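Local coordinates for protein cellulosomal scaffoldin (Bacteroides cellulosolvens, PDB 2XBT) that probably binds cellulose, this chain being a family 3b carbohydrate-binding module, one domain of a much longer cellulosomal scaffoldin, at residues 12-17 and 141-146; 59-64 and 115-120. All coordinates share one frame; numbering follows the deposited sequence.

Interaction 1 of 2, residues 12-17 and 141-146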
ATOM      1  N   LEU A  12      -9.126  -2.149   2.224  1.00 23.31           N
ATOM      2  CA  LEU A  12      -7.817  -2.693   1.888  1.00 20.11           C
ATOM      3  C   LEU A  12      -7.536  -3.947   2.688  1.00 23.75           C
ATOM      4  O   LEU A  12      -7.680  -3.949   3.908  1.00 23.66           O
ATOM      5  CB  LEU A  12      -6.717  -1.666   2.171  1.00 21.89           C
ATOM      6  CG  LEU A  12      -5.299  -2.014   1.722  1.00 20.55           C
ATOM      7  CD1 LEU A  12      -5.246  -2.115   0.214  1.00 20.86           C
ATOM      8  CD2 LEU A  12      -4.289  -0.980   2.216  1.00 18.94           C
ATOM      9  N   LEU A  13      -7.143  -5.006   1.988  1.00 22.07           N
ATOM     10  CA  LEU A  13      -6.615  -6.203   2.617  1.00 23.65           C
ATOM     11  C   LEU A  13      -5.108  -6.199   2.392  1.00 20.49           C
ATOM     12  O   LEU A  13      -4.628  -5.707   1.373  1.00 19.50           O
ATOM     13  CB  LEU A  13      -7.253  -7.465   2.029  1.00 23.93           C
ATOM     14  CG  LEU A  13      -8.776  -7.591   2.196  1.00 30.44           C
ATOM     15  CD1 LEU A  13      -9.315  -8.782   1.411  1.00 36.67           C
ATOM     16  CD2 LEU A  13      -9.151  -7.714   3.668  1.00 33.36           C
ATOM     17  N   PHE A  14      -4.357  -6.727   3.350  1.00 20.88           N
ATOM     18  CA  PHE A  14      -2.913  -6.625   3.282  1.00 21.00           C
ATOM     19  C   PHE A  14      -2.278  -7.950   3.695  1.00 21.37           C
ATOM     20  O   PHE A  14      -2.772  -8.628   4.601  1.00 22.98           O
ATOM     21  CB  PHE A  14      -2.419  -5.520   4.232  1.00 20.55           C
ATOM     22  CG  PHE A  14      -0.930  -5.302   4.194  1.00 20.66           C
ATOM     23  CD1 PHE A  14      -0.379  -4.355   3.345  1.00 19.73           C
ATOM     24  CD2 PHE A  14      -0.088  -6.044   5.008  1.00 23.55           C
ATOM     25  CE1 PHE A  14       0.978  -4.154   3.301  1.00 19.66           C
ATOM     26  CE2 PHE A  14       1.273  -5.860   4.971  1.00 21.02           C
ATOM     27  CZ  PHE A  14       1.816  -4.918   4.114  1.00 19.20           C
ATOM     28  N   SER A  15      -1.199  -8.317   3.022  1.00 20.04           N
ATOM     29  CA  SER A  15      -0.319  -9.371   3.522  1.00 22.97           C
ATOM     30  C   SER A  15       1.104  -9.097   3.101  1.00 22.18           C
ATOM     31  O   SER A  15       1.349  -8.300   2.206  1.00 25.39           O
ATOM     32  CB  SER A  15      -0.747 -10.747   3.019  1.00 27.19           C
ATOM     33  OG  SER A  15      -0.134 -11.030   1.782  1.00 30.89           O
ATOM     34  N   ASN A  16       2.055  -9.762   3.746  1.00 26.76           N
ATOM     35  CA  ASN A  16       3.463  -9.544   3.440  1.00 22.05           C
ATOM     36  C   ASN A  16       4.215 -10.874   3.339  1.00 30.03           C
ATOM     37  O   ASN A  16       5.426 -10.925   3.516  1.00 30.37           O
ATOM     38  CB  ASN A  16       4.123  -8.615   4.472  1.00 19.85           C
ATOM     39  CG  ASN A  16       3.921  -9.081   5.897  1.00 25.40           C
ATOM     40  OD1 ASN A  16       3.531 -10.227   6.143  1.00 26.99           O
ATOM     41  ND2 ASN A  16       4.183  -8.193   6.853  1.00 23.29           N
ATOM     42  N   ASN A  17       3.482 -11.939   3.033  1.00 32.68           N
ATOM     43  CA  ASN A  17       4.090 -13.248   2.878  1.00 36.27           C
ATOM     44  C   ASN A  17       4.653 -13.760   4.199  1.00 36.85           C
ATOM     45  O   ASN A  17       5.610 -14.534   4.215  1.00 44.92           O
ATOM     46  CB  ASN A  17       5.199 -13.193   1.825  1.00 38.61           C
ATOM     47  CG  ASN A  17       4.665 -12.923   0.426  1.00 47.93           C
ATOM     48  OD1 ASN A  17       3.468 -13.076   0.167  1.00 46.16           O
ATOM     49  ND2 ASN A  17       5.556 -12.530  -0.487  1.00 48.16           N
ATOM     50  N   GLY A 141      -5.178  -9.881   5.547  1.00 28.03           N
ATOM     51  CA  GLY A 141      -5.903  -9.460   6.725  1.00 27.72           C
ATOM     52  C   GLY A 141      -5.963  -7.954   6.745  1.00 27.71           C
ATOM     53  O   GLY A 141      -5.525  -7.302   5.802  1.00 25.46           O
ATOM     54  N   GLU A 142      -6.513  -7.409   7.821  1.00 28.76           N
ATOM     55  CA  GLU A 142      -6.582  -5.973   8.010  1.00 25.21           C
ATOM     56  C   GLU A 142      -5.219  -5.440   8.464  1.00 30.49           C
ATOM     57  O   GLU A 142      -4.689  -5.872   9.481  1.00 30.01           O
ATOM     58  CB  GLU A 142      -7.647  -5.667   9.059  1.00 35.14           C
ATOM     59  CG  GLU A 142      -7.767  -4.206   9.464  1.00 37.61           C
ATOM     60  CD  GLU A 142      -8.842  -3.993  10.531  1.00 47.66           C
ATOM     61  OE1 GLU A 142      -8.570  -4.284  11.719  1.00 47.20           O
ATOM     62  OE2 GLU A 142      -9.961  -3.555  10.177  1.00 46.50           O
ATOM     63  N   ASN A 143      -4.644  -4.521   7.692  1.00 24.85           N
ATOM     64  CA  ASN A 143      -3.515  -3.727   8.159  1.00 22.14           C
ATOM     65  C   ASN A 143      -3.911  -2.268   8.067  1.00 22.90           C
ATOM     66  O   ASN A 143      -3.744  -1.647   7.022  1.00 23.03           O
ATOM     67  CB  ASN A 143      -2.252  -3.982   7.344  1.00 20.74           C
ATOM     68  CG  ASN A 143      -1.059  -3.145   7.831  1.00 23.51           C
ATOM     69  OD1 ASN A 143      -1.158  -2.398   8.814  1.00 23.11           O
ATOM     70  ND2 ASN A 143       0.072  -3.287   7.155  1.00 16.37           N
ATOM     71  N   LYS A 144      -4.440  -1.737   9.169  1.00 20.56           N
ATOM     72  CA  LYS A 144      -4.910  -0.351   9.236  1.00 25.09           C
ATOM     73  C   LYS A 144      -3.799   0.692   9.246  1.00 23.99           C
ATOM     74  O   LYS A 144      -4.075   1.891   9.212  1.00 22.98           O
ATOM     75  CB  LYS A 144      -5.798  -0.151  10.466  1.00 28.50           C
ATOM     76  CG  LYS A 144      -7.092  -0.936  10.449  1.00 37.94           C
ATOM     77  CD  LYS A 144      -8.061  -0.394   9.405  1.00 39.14           C
ATOM     78  CE  LYS A 144      -9.456  -0.221   9.994  1.00 45.71           C
ATOM     79  NZ  LYS A 144     -10.470   0.100   8.939  1.00 45.60           N
ATOM     80  N   LEU A 145      -2.544   0.249   9.271  1.00 19.66           N
ATOM     81  CA  LEU A 145      -1.416   1.178   9.326  1.00 20.09           C
ATOM     82  C   LEU A 145      -0.932   1.571   7.924  1.00 18.91           C
ATOM     83  O   LEU A 145       0.048   2.310   7.779  1.00 17.71           O
ATOM     84  CB  LEU A 145      -0.262   0.569  10.145  1.00 19.91           C
ATOM     85  CG  LEU A 145      -0.619   0.095  11.563  1.00 28.00           C
ATOM     86  CD1 LEU A 145       0.529  -0.722  12.145  1.00 27.89           C
ATOM     87  CD2 LEU A 145      -0.933   1.280  12.455  1.00 25.03           C
ATOM     88  N   VAL A 146      -1.636   1.093   6.903  1.00 17.60           N
ATOM     89  CA  VAL A 146      -1.367   1.514   5.523  1.00 15.29           C
ATOM     90  C   VAL A 146      -2.535   2.388   5.115  1.00 17.73           C
ATOM     91  O   VAL A 146      -3.691   2.031   5.378  1.00 21.03           O
ATOM     92  CB  VAL A 146      -1.305   0.317   4.558  1.00 18.59           C
ATOM     93  CG1 VAL A 146      -1.237   0.795   3.108  1.00 19.20           C
ATOM     94  CG2 VAL A 146      -0.093  -0.569   4.892  1.00 20.74           C
TER
HETATM   95  O   HOH W   1      -5.316  -3.309   5.128  1.00 25.94           O
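F14 and G141 form one antiparallel, hydrogen-bonded pair, F14 N donating to G141 O at 2.8 Å and G141 N donating back to F14 O at 2.9 Å. This single bridge fastens the loop that leads to strand 147-150 onto strand 10-15. Just past it, a water ties the two backbones together, donating to L12 O (2.7 Å) and accepting from N143 N (2.9 Å).

Among the side chains, F14 and N143 meet most closely. They run alongside one another in the same direction, with F14 CB against N143 CB at 3.5 Å. N143 CG is anti to its backbone N (chi1 180°), which puts it alongside F14. Beyond it, ND2 sits 3.4 Å above the plane of the F14 ring, over its centre. The amide and ring planes are 84° apart, so the amide stands almost upright on the ring. Both of its ends are engaged: ND2 donates to S132 O, while OD1 accepts from L145 N at 3.0 Å, the donor coming from above the amide plane and closing an Asx turn within a type I beta turn from N143 to V146. Together these two bonds probably hold the amide's rotation.

Family 3 modules are jelly-roll beta-sandwiches, and here the loop covers buried side chains between the two sheets. The F14 ring reaches Y49 of the facing sheet as well as M30 on the neighbouring strand of its own. V146, which ends the turn, divides its two methyls: CG2 approaches the F14 ring obliquely, whereas CG1 packs on L12 CD2 at 3.6 Å, the two side chains crossing at about a right angle. On its other contacts V146 rests against I47 and Y49, and L12 against M30 and Y156.

Interaction 2 of 2, residues 59-64 and 115-120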
ATOM      1  N   LEU A  59      16.428   3.242  -2.148  1.00 35.06           N
ATOM      2  CA  LEU A  59      15.481   2.145  -2.228  1.00 32.98           C
ATOM      3  C   LEU A  59      14.905   2.002  -3.631  1.00 29.17           C
ATOM      4  O   LEU A  59      14.834   2.972  -4.385  1.00 32.15           O
ATOM      5  CB  LEU A  59      14.354   2.345  -1.224  1.00 30.24           C
ATOM      6  CG  LEU A  59      14.766   2.502   0.238  1.00 31.24           C
ATOM      7  CD1 LEU A  59      13.550   2.839   1.095  1.00 27.88           C
ATOM      8  CD2 LEU A  59      15.450   1.230   0.731  1.00 30.07           C
ATOM      9  N   THR A  60      14.495   0.784  -3.968  1.00 27.67           N
ATOM     10  CA  THR A  60      13.866   0.520  -5.247  1.00 28.82           C
ATOM     11  C   THR A  60      12.550  -0.198  -5.029  1.00 26.59           C
ATOM     12  O   THR A  60      12.468  -1.130  -4.229  1.00 26.98           O
ATOM     13  CB  THR A  60      14.753  -0.355  -6.137  1.00 32.08           C
ATOM     14  OG1 THR A  60      15.976   0.337  -6.406  1.00 37.42           O
ATOM     15  CG2 THR A  60      14.046  -0.672  -7.454  1.00 34.26           C
ATOM     16  N   TYR A  61      11.517   0.249  -5.733  1.00 24.56           N
ATOM     17  CA  TYR A  61      10.230  -0.430  -5.686  1.00 25.58           C
ATOM     18  C   TYR A  61      10.108  -1.375  -6.870  1.00 28.10           C
ATOM     19  O   TYR A  61      10.359  -0.982  -8.009  1.00 29.04           O
ATOM     20  CB  TYR A  61       9.081   0.580  -5.713  1.00 23.26           C
ATOM     21  CG  TYR A  61       7.715  -0.072  -5.678  1.00 29.17           C
ATOM     22  CD1 TYR A  61       7.161  -0.497  -4.481  1.00 24.32           C
ATOM     23  CD2 TYR A  61       6.980  -0.263  -6.847  1.00 25.82           C
ATOM     24  CE1 TYR A  61       5.901  -1.098  -4.443  1.00 25.31           C
ATOM     25  CE2 TYR A  61       5.717  -0.857  -6.820  1.00 27.76           C
ATOM     26  CZ  TYR A  61       5.184  -1.267  -5.619  1.00 27.98           C
ATOM     27  OH  TYR A  61       3.947  -1.860  -5.578  1.00 27.56           O
ATOM     28  N   TYR A  62       9.740  -2.617  -6.583  1.00 25.33           N
ATOM     29  CA  TYR A  62       9.558  -3.651  -7.592  1.00 27.25           C
ATOM     30  C   TYR A  62       8.083  -3.994  -7.743  1.00 28.51           C
ATOM     31  O   TYR A  62       7.458  -4.509  -6.813  1.00 26.10           O
ATOM     32  CB  TYR A  62      10.351  -4.903  -7.215  1.00 28.18           C
ATOM     33  CG  TYR A  62      11.846  -4.664  -7.243  1.00 29.48           C
ATOM     34  CD1 TYR A  62      12.545  -4.665  -8.446  1.00 33.40           C
ATOM     35  CD2 TYR A  62      12.551  -4.422  -6.070  1.00 31.87           C
ATOM     36  CE1 TYR A  62      13.914  -4.437  -8.481  1.00 37.34           C
ATOM     37  CE2 TYR A  62      13.917  -4.195  -6.093  1.00 37.69           C
ATOM     38  CZ  TYR A  62      14.593  -4.203  -7.300  1.00 40.05           C
ATOM     39  OH  TYR A  62      15.948  -3.973  -7.315  1.00 41.68           O
ATOM     40  N   SER A  63       7.525  -3.696  -8.911  1.00 27.57           N
ATOM     41  CA  SER A  63       6.127  -4.035  -9.169  1.00 28.10           C
ATOM     42  C   SER A  63       6.018  -5.437  -9.762  1.00 29.27           C
ATOM     43  O   SER A  63       6.210  -5.630 -10.963  1.00 30.74           O
ATOM     44  CB  SER A  63       5.478  -2.993 -10.083  1.00 28.04           C
ATOM     45  OG  SER A  63       4.075  -3.178 -10.147  1.00 26.28           O
ATOM     46  N   ASP A  64       5.710  -6.409  -8.912  1.00 28.80           N
ATOM     47  CA  ASP A  64       5.658  -7.810  -9.317  1.00 25.91           C
ATOM     48  C   ASP A  64       4.357  -8.144 -10.037  1.00 35.26           C
ATOM     49  O   ASP A  64       4.361  -8.818 -11.068  1.00 34.73           O
ATOM     50  CB  ASP A  64       5.783  -8.728  -8.101  1.00 28.85           C
ATOM     51  CG  ASP A  64       7.149  -8.636  -7.423  1.00 33.80           C
ATOM     52  OD1 ASP A  64       8.160  -8.335  -8.097  1.00 33.72           O
ATOM     53  OD2 ASP A  64       7.201  -8.863  -6.199  1.00 34.81           O
ATOM     54  N   GLY A 115       4.010  -5.787  -4.486  1.00 25.03           N
ATOM     55  CA  GLY A 115       5.211  -5.009  -4.685  1.00 24.72           C
ATOM     56  C   GLY A 115       6.230  -5.350  -3.616  1.00 26.61           C
ATOM     57  O   GLY A 115       5.891  -5.910  -2.569  1.00 24.22           O
ATOM     58  N   ARG A 116       7.478  -5.004  -3.884  1.00 25.21           N
ATOM     59  CA  ARG A 116       8.532  -5.189  -2.903  1.00 26.69           C
ATOM     60  C   ARG A 116       9.381  -3.948  -2.880  1.00 24.07           C
ATOM     61  O   ARG A 116       9.530  -3.268  -3.897  1.00 26.19           O
ATOM     62  CB  ARG A 116       9.406  -6.381  -3.266  1.00 27.31           C
ATOM     63  CG  ARG A 116       8.771  -7.724  -2.991  1.00 30.65           C
ATOM     64  CD  ARG A 116       9.605  -8.822  -3.618  1.00 30.51           C
ATOM     65  NE  ARG A 116       9.661  -8.686  -5.072  1.00 28.93           N
ATOM     66  CZ  ARG A 116      10.777  -8.523  -5.770  1.00 32.06           C
ATOM     67  NH1 ARG A 116      11.951  -8.479  -5.155  1.00 31.21           N
ATOM     68  NH2 ARG A 116      10.718  -8.418  -7.085  1.00 31.63           N
ATOM     69  N   VAL A 117       9.943  -3.650  -1.715  1.00 24.07           N
ATOM     70  CA  VAL A 117      10.922  -2.581  -1.614  1.00 23.57           C
ATOM     71  C   VAL A 117      12.236  -3.126  -1.043  1.00 28.88           C
ATOM     72  O   VAL A 117      12.252  -3.820  -0.016  1.00 29.01           O
ATOM     73  CB  VAL A 117      10.407  -1.413  -0.782  1.00 25.46           C
ATOM     74  CG1 VAL A 117      11.508  -0.387  -0.572  1.00 27.83           C
ATOM     75  CG2 VAL A 117       9.212  -0.776  -1.488  1.00 23.50           C
ATOM     76  N   ALA A 118      13.327  -2.831  -1.738  1.00 28.12           N
ATOM     77  CA  ALA A 118      14.651  -3.311  -1.350  1.00 29.16           C
ATOM     78  C   ALA A 118      15.717  -2.232  -1.549  1.00 35.55           C
ATOM     79  O   ALA A 118      15.513  -1.276  -2.294  1.00 31.20           O
ATOM     80  CB  ALA A 118      15.012  -4.557  -2.137  1.00 31.70           C
ATOM     81  N   LYS A 119      16.848  -2.384  -0.869  1.00 34.84           N
ATOM     82  CA  LYS A 119      17.985  -1.499  -1.089  1.00 39.26           C
ATOM     83  C   LYS A 119      18.811  -2.097  -2.211  1.00 42.77           C
ATOM     84  O   LYS A 119      18.553  -3.221  -2.630  1.00 45.49           O
ATOM     85  CB  LYS A 119      18.825  -1.394   0.179  1.00 38.29           C
ATOM     86  CG  LYS A 119      18.008  -1.128   1.417  1.00 35.69           C
ATOM     87  CD  LYS A 119      18.891  -0.897   2.621  1.00 40.35           C
ATOM     88  CE  LYS A 119      18.079  -0.974   3.899  1.00 39.10           C
ATOM     89  NZ  LYS A 119      18.954  -0.989   5.098  1.00 41.06           N
ATOM     90  N   ALA A 120      19.802  -1.372  -2.711  1.00 43.06           N
ATOM     91  CA  ALA A 120      20.641  -1.939  -3.768  1.00 48.13           C
ATOM     92  C   ALA A 120      21.867  -2.670  -3.214  1.00 51.12           C
ATOM     93  O   ALA A 120      22.411  -3.567  -3.860  1.00 53.09           O
ATOM     94  CB  ALA A 120      21.062  -0.865  -4.756  1.00 37.96           C
TER
HETATM   95  O   HOH W   2      17.294  -2.724  -5.492  1.00 44.42           O
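R116 and D64 form a side-on, two-pronged salt bridge: NE donates to D64 OD2 at 2.7 Å and NH2 to D64 OD1 at 2.8 Å. Each oxygen uses its syn lone pair, and the carboxylate and guanidinium planes are only 7° apart. A bend at chi3 (-63°) carries NE round to meet the acid. Y62 CB lies over one guanidinium face, 3.5 Å from NH2, and the third nitrogen, NH1, donates to Q25 OE1 on strand 22-34. An alanine here would probably leave the D64 carboxylate without its paired donors and free to turn, and Y62 CB without its flat cover.

The planes of the Y62 ring and the guanidinium are inclined by only 12° but lie on separate levels. T60 CG2 packs on one face of that ring, A118 CB touches its edge, and a water lies 2.6 Å from Y62 OH.

Antiparallel strands 59-66 and 110-119 set this register, pairing Y62 with R116 and T60 with A118 through backbone hydrogen bonds. On the other face, V117 CG2 meets the edge of the Y61 ring at CD1 (3.6 Å) and both pack toward F75. Y61 OH comes to 3.5 Å from G115 CA.

Acid and guanidinium thus share a plane, with the near-parallel phenol one layer away, and their opposite charges probably largely neutralise each other at the protein surface.

Both interactions reach the same antiparallel sheet, and strand 22-34 connects them: it pairs with the strand of 12-17 in interaction 1 and with that of 115-120 in interaction 2. Their centres are about 18 Å apart and they do not touch. Interaction 1 is mostly buried, joining a loop to a strand by one bridge and packing apolar groups and an amide bonded at both ends. Interaction 2 is a surface contact between two regular strands; the face with Y61 and V117 is largely apolar, but the other carries charge, phenol and water. Sequentially, interaction 2 is nested within the long loop that interaction 1 closes.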